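Local coordinates for protein MgGH51 (Meripilus giganteus, PDB 6ZPV) that probably hydrolyses terminal alpha-L-arabinofuranosyl residues from arabinose-containing polysaccharides, as a fungal glycoside hydrolase of family GH51, at residues A[16-21]-A[517-522]; A[462-467]-A[513-518]. All coordinates share one frame; numbering follows the deposited sequence.

In the fold
Both contacts lie where the (beta/alpha)8 barrel meets the C-terminal antiparallel sheet. Their centres are about 8 Å apart, on the same side of the chain's centre. Interaction 1 joins the N-terminal lead-in to barrel strand 20-21 with the loop after helix 507-517. Interaction 2 packs that same helix against helix 454-469, which lies between barrel strands 424-432 and 474-479. The two share Leu517 and Asn518. They also touch directly, through Tyr18 on Phe515 and Ala516. Along the chain, 16-21 comes first, then 462-467, then 513-522. Residues beside barrel strand 20-21 thus pack against the start of the C-terminal beta domain; Gly19 also bonds to Ala477 of the last barrel strand, where the barrel closes.

Interaction 1. Residues A[16-21]-A[517-522]; sequences TLYGLM and LNKGDQ
The loop leading into the first strand of the (beta/alpha)8 barrel, 20-21, meets the loop that runs from helix 507-517 to the C-terminal beta sheet. Lys519 reaches across with its aliphatic chain. Lys519 CD lies 3.7 Å from Tyr18 CE2, at the edge of the phenol ring and near its plane. CG of Lys519 sits at the same edge. Lys519 CD also meets Leu17 CB at 4.3 Å. One face of the ring is covered from within its own segment, with Leu17 CG 3.7 Å above the plane of the Tyr18 ring. The lysine leaves its backbone with CG anti to N (chi1 -174°). The bend at chi3 (77°) turns the ammonium away from the ring edge, toward Pro14 O, to which it hydrogen-bonds, and a water. This water bridges the two segments. The water accepts from Lys519 NZ at 2.9 Å and from Tyr18 N at 3.0 Å. No direct hydrogen bond crosses between the segments. At the far end of the ring, Tyr18 OH is hydrogen-bonded to Glu468 of helix 454-469. The tyrosine packs on Phe515 and Ala516 of helix 507-517, both Tyr18 and Lys519 touch Lys551 of strand 547-554, and Leu17 rests on Val474 of the last barrel strand, 474-479.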
loop_
_atom_site.group_PDB
_atom_site.type_symbol
_atom_site.label_atom_id
_atom_site.label_comp_id
_atom_site.label_asym_id
_atom_site.label_seq_id
_atom_site.Cartn_x
_atom_site.Cartn_y
_atom_site.Cartn_z
ATOM N N THR A 16 -15.211 -2.769 10.374
ATOM C CA THR A 16 -13.997 -2.067 9.976
ATOM C C THR A 16 -12.789 -2.317 10.865
ATOM O O THR A 16 -11.764 -1.693 10.635
ATOM C CB THR A 16 -14.328 -0.565 9.913
ATOM O OG1 THR A 16 -14.948 -0.178 11.146
ATOM C CG2 THR A 16 -15.215 -0.219 8.743
ATOM N N LEU A 17 -12.883 -3.231 11.842
ATOM C CA LEU A 17 -11.807 -3.248 12.859
ATOM C C LEU A 17 -10.438 -3.438 12.241
ATOM O O LEU A 17 -9.485 -2.775 12.709
ATOM C CB LEU A 17 -12.082 -4.315 13.901
ATOM C CG LEU A 17 -11.103 -4.361 15.062
ATOM C CD1 LEU A 17 -10.948 -3.037 15.767
ATOM C CD2 LEU A 17 -11.534 -5.428 16.057
ATOM N N TYR A 18 -10.245 -4.339 11.296
ATOM C CA TYR A 18 -8.921 -4.643 10.747
ATOM C C TYR A 18 -8.800 -4.202 9.301
ATOM O O TYR A 18 -9.667 -4.603 8.481
ATOM C CB TYR A 18 -8.560 -6.126 10.889
ATOM C CG TYR A 18 -8.641 -6.618 12.317
ATOM C CD1 TYR A 18 -7.674 -6.254 13.243
ATOM C CD2 TYR A 18 -9.686 -7.395 12.751
ATOM C CE1 TYR A 18 -7.765 -6.669 14.579
ATOM C CE2 TYR A 18 -9.779 -7.815 14.073
ATOM C CZ TYR A 18 -8.835 -7.445 14.992
ATOM O OH TYR A 18 -8.883 -7.859 16.305
ATOM N N GLY A 19 -7.759 -3.488 8.941
ATOM C CA GLY A 19 -7.571 -3.059 7.541
ATOM C C GLY A 19 -6.152 -2.697 7.258
ATOM O O GLY A 19 -5.252 -3.027 8.050
ATOM N N LEU A 20 -5.931 -1.995 6.160
ATOM C CA LEU A 20 -4.605 -1.712 5.623
ATOM C C LEU A 20 -4.322 -0.219 5.586
ATOM O O LEU A 20 -5.237 0.610 5.388
ATOM C CB LEU A 20 -4.503 -2.243 4.190
ATOM C CG LEU A 20 -4.883 -3.699 3.979
ATOM C CD1 LEU A 20 -4.629 -4.083 2.535
ATOM C CD2 LEU A 20 -4.169 -4.642 4.920
ATOM N N MET A 21 -3.044 0.122 5.753
ATOM C CA MET A 21 -2.544 1.493 5.610
ATOM C C MET A 21 -1.575 1.592 4.456
ATOM O O MET A 21 -0.570 0.874 4.427
ATOM C CB MET A 21 -1.880 1.996 6.894
ATOM C CG MET A 21 -1.403 3.429 6.849
ATOM S SD MET A 21 0.226 3.640 6.084
ATOM C CE MET A 21 0.370 5.394 5.924
ATOM N N LEU A 517 -9.182 -12.598 9.798
ATOM C CA LEU A 517 -10.005 -13.669 9.199
ATOM C C LEU A 517 -10.801 -14.454 10.252
ATOM O O LEU A 517 -11.669 -15.302 9.863
ATOM C CB LEU A 517 -9.107 -14.660 8.483
ATOM C CG LEU A 517 -8.527 -14.192 7.156
ATOM C CD1 LEU A 517 -7.789 -15.333 6.514
ATOM C CD2 LEU A 517 -9.594 -13.684 6.187
ATOM N N ASN A 518 -10.547 -14.268 11.511
ATOM C CA ASN A 518 -11.149 -15.032 12.608
ATOM C C ASN A 518 -11.761 -14.024 13.618
ATOM O O ASN A 518 -11.312 -13.925 14.757
ATOM C CB ASN A 518 -10.102 -15.959 13.246
ATOM C CG ASN A 518 -9.454 -16.854 12.235
ATOM O OD1 ASN A 518 -10.011 -17.859 11.800
ATOM N ND2 ASN A 518 -8.261 -16.509 11.847
ATOM N N LYS A 519 -12.732 -13.291 13.168
ATOM C CA LYS A 519 -13.299 -12.136 13.888
ATOM C C LYS A 519 -14.836 -12.168 13.760
ATOM O O LYS A 519 -15.381 -12.109 12.643
ATOM C CB LYS A 519 -12.806 -10.802 13.326
ATOM C CG LYS A 519 -13.273 -9.592 14.148
ATOM C CD LYS A 519 -13.407 -8.340 13.319
ATOM C CE LYS A 519 -14.620 -8.355 12.511
ATOM N NZ LYS A 519 -14.680 -7.220 11.647
ATOM N N GLY A 520 -15.479 -12.346 14.856
ATOM C CA GLY A 520 -16.914 -12.299 14.882
ATOM C C GLY A 520 -17.460 -10.862 14.930
ATOM O O GLY A 520 -16.702 -9.886 15.030
ATOM N N ASP A 521 -18.762 -10.756 14.922
ATOM C CA ASP A 521 -19.498 -9.500 15.066
ATOM C C ASP A 521 -19.970 -9.255 16.485
ATOM O O ASP A 521 -20.461 -8.160 16.766
ATOM C CB ASP A 521 -20.632 -9.395 14.024
ATOM C CG ASP A 521 -21.672 -10.477 14.126
ATOM O OD1 ASP A 521 -21.546 -11.346 15.004
ATOM O OD2 ASP A 521 -22.671 -10.407 13.377
ATOM N N GLN A 522 -19.773 -10.219 17.388
ATOM C CA GLN A 522 -20.117 -10.047 18.807
ATOM C C GLN A 522 -18.832 -10.156 19.638
ATOM O O GLN A 522 -18.041 -11.113 19.439
ATOM C CB GLN A 522 -21.080 -11.145 19.282
ATOM C CG GLN A 522 -22.343 -11.312 18.435
ATOM C CD GLN A 522 -23.221 -12.403 18.971
ATOM O OE1 GLN A 522 -22.745 -13.454 19.443
ATOM N NE2 GLN A 522 -24.557 -12.182 18.947
HETATM O O HOH W 1 -12.446 -6.036 10.238
#

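Interaction 2. Residues A[462-467]-A[513-518]; sequences AFMTGL and KLFALN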
loop_
_atom_site.group_PDB
_atom_site.type_symbol
_atom_site.label_atom_id
_atom_site.label_comp_id
_atom_site.label_asym_id
_atom_site.label_seq_id
_atom_site.Cartn_x
_atom_site.Cartn_y
_atom_site.Cartn_z
ATOM N N ALA A 462 -0.719 -9.074 21.156
ATOM C CA ALA A 462 -1.216 -8.764 22.497
ATOM C C ALA A 462 -1.905 -7.392 22.489
ATOM O O ALA A 462 -3.003 -7.247 23.039
ATOM C CB ALA A 462 -0.044 -8.804 23.484
ATOM N N PHE A 463 -1.267 -6.407 21.884
ATOM C CA PHE A 463 -1.907 -5.072 21.800
ATOM C C PHE A 463 -3.234 -5.179 21.019
ATOM O O PHE A 463 -4.226 -4.510 21.418
ATOM C CB PHE A 463 -0.932 -4.149 21.068
ATOM C CG PHE A 463 -1.347 -2.705 21.021
ATOM C CD1 PHE A 463 -1.169 -1.871 22.109
ATOM C CD2 PHE A 463 -1.808 -2.120 19.836
ATOM C CE1 PHE A 463 -1.511 -0.529 22.051
ATOM C CE2 PHE A 463 -2.143 -0.792 19.774
ATOM C CZ PHE A 463 -1.935 0.017 20.873
ATOM N N MET A 464 -3.308 -5.986 19.972
ATOM C CA MET A 464 -4.534 -6.130 19.166
ATOM C C MET A 464 -5.654 -6.778 19.978
ATOM O O MET A 464 -6.833 -6.457 19.700
ATOM C CB MET A 464 -4.204 -6.923 17.910
ATOM C CG MET A 464 -3.239 -6.161 16.938
ATOM S SD MET A 464 -2.321 -7.225 15.850
ATOM C CE MET A 464 -3.689 -7.622 14.837
ATOM N N THR A 465 -5.367 -7.658 20.928
ATOM C CA THR A 465 -6.427 -8.197 21.772
ATOM C C THR A 465 -7.116 -7.039 22.531
ATOM O O THR A 465 -8.337 -7.077 22.735
ATOM C CB THR A 465 -5.967 -9.275 22.761
ATOM O OG1 THR A 465 -5.087 -8.729 23.756
ATOM C CG2 THR A 465 -5.376 -10.469 22.065
ATOM N N GLY A 466 -6.344 -6.026 22.930
ATOM C CA GLY A 466 -6.918 -4.860 23.576
ATOM C C GLY A 466 -7.722 -4.016 22.576
ATOM O O GLY A 466 -8.760 -3.493 22.932
ATOM N N LEU A 467 -7.236 -3.843 21.351
ATOM C CA LEU A 467 -8.035 -3.143 20.327
ATOM C C LEU A 467 -9.401 -3.826 20.181
ATOM O O LEU A 467 -10.445 -3.149 20.077
ATOM C CB LEU A 467 -7.280 -3.091 19.008
ATOM C CG LEU A 467 -5.940 -2.369 19.007
ATOM C CD1 LEU A 467 -5.325 -2.428 17.623
ATOM C CD2 LEU A 467 -6.061 -0.924 19.437
ATOM N N LYS A 513 -3.453 -11.357 9.624
ATOM C CA LYS A 513 -4.405 -12.269 8.956
ATOM C C LYS A 513 -5.161 -13.125 9.979
ATOM O O LYS A 513 -6.392 -13.310 9.822
ATOM C CB LYS A 513 -3.590 -13.132 7.990
ATOM C CG LYS A 513 -4.405 -14.152 7.218
ATOM C CD LYS A 513 -3.555 -15.010 6.257
ATOM C CE LYS A 513 -4.365 -16.051 5.512
ATOM N NZ LYS A 513 -3.490 -16.973 4.735
ATOM N N LEU A 514 -4.480 -13.663 10.960
ATOM C CA LEU A 514 -5.147 -14.476 11.982
ATOM C C LEU A 514 -6.211 -13.647 12.698
ATOM O O LEU A 514 -7.291 -14.168 13.005
ATOM C CB LEU A 514 -4.122 -15.046 12.973
ATOM C CG LEU A 514 -3.292 -16.223 12.468
ATOM C CD1 LEU A 514 -2.176 -16.504 13.411
ATOM C CD2 LEU A 514 -4.107 -17.457 12.261
ATOM N N PHE A 515 -5.927 -12.377 12.989
ATOM C CA PHE A 515 -6.916 -11.562 13.685
ATOM C C PHE A 515 -8.081 -11.219 12.786
ATOM O O PHE A 515 -9.236 -11.255 13.218
ATOM C CB PHE A 515 -6.259 -10.325 14.325
ATOM C CG PHE A 515 -5.681 -10.585 15.710
ATOM C CD1 PHE A 515 -4.684 -11.491 15.924
ATOM C CD2 PHE A 515 -6.182 -9.891 16.796
ATOM C CE1 PHE A 515 -4.250 -11.762 17.210
ATOM C CE2 PHE A 515 -5.748 -10.165 18.073
ATOM C CZ PHE A 515 -4.774 -11.093 18.281
ATOM N N ALA A 516 -7.810 -10.826 11.547
ATOM C CA ALA A 516 -8.841 -10.327 10.633
ATOM C C ALA A 516 -9.724 -11.420 10.077
ATOM O O ALA A 516 -10.923 -11.185 9.862
ATOM C CB ALA A 516 -8.173 -9.567 9.482
ATOM N N LEU A 517 -9.182 -12.598 9.798
ATOM C CA LEU A 517 -10.005 -13.669 9.199
ATOM C C LEU A 517 -10.801 -14.454 10.252
ATOM O O LEU A 517 -11.669 -15.302 9.863
ATOM C CB LEU A 517 -9.107 -14.660 8.483
ATOM C CG LEU A 517 -8.527 -14.192 7.156
ATOM C CD1 LEU A 517 -7.789 -15.333 6.514
ATOM C CD2 LEU A 517 -9.594 -13.684 6.187
ATOM N N ASN A 518 -10.547 -14.268 11.511
ATOM C CA ASN A 518 -11.149 -15.032 12.608
ATOM C C ASN A 518 -11.761 -14.024 13.618
ATOM O O ASN A 518 -11.312 -13.925 14.757
ATOM C CB ASN A 518 -10.102 -15.959 13.246
ATOM C CG ASN A 518 -9.454 -16.854 12.235
ATOM O OD1 ASN A 518 -10.011 -17.859 11.800
ATOM N ND2 ASN A 518 -8.261 -16.509 11.847
#
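This is a buried helix-helix contact built on a Met-aromatic pair. Helix 454-469 belongs to the (beta/alpha)8 barrel, between strands 424-432 and 474-479. Helix 507-517 comes later in the chain than the last barrel strand, 474-479, and leads into the C-terminal beta domain. Phe515 carries the second helix's side of the contact and projects toward the first. The nearest backbones are those of Met464 and Phe515, with CA atoms 8.1 Å apart. Met464 wraps part of the ring. Met464 CB is 3.6 Å from Phe515 CE2, and the terminal Met464 CE reaches back to Phe515 CG at 3.7 Å. The bend at chi3 (73°) turns this methyl back toward the base of the ring. The sulfur, Met464 SD, lies 4.8 Å from the centroid of the Phe515 ring and only 10° off the ring normal. Thr465 meets the outer end of the ring instead. Thr465 CG2 lies in the ring plane at the edge, 3.9 Å from Phe515 CZ. No hydrogen bond links the two segments; the ring meets carbon, sulfur and the backbone N of Thr465. Val619 of strand 618-625 also touches Phe515, while His536 and Ser538 of strand 535-541 pack on Thr465. The C-terminal sheet thus adjoins both helices. Thr465 OG1 donates to Ala462 O at 2.7 Å, one turn back. Just after helix 507-517, the Asn518 side chain folds back on it: Asn518 ND2 donates to Leu514 O at 2.8 Å, with a nearly straight N-H...O angle of 172°.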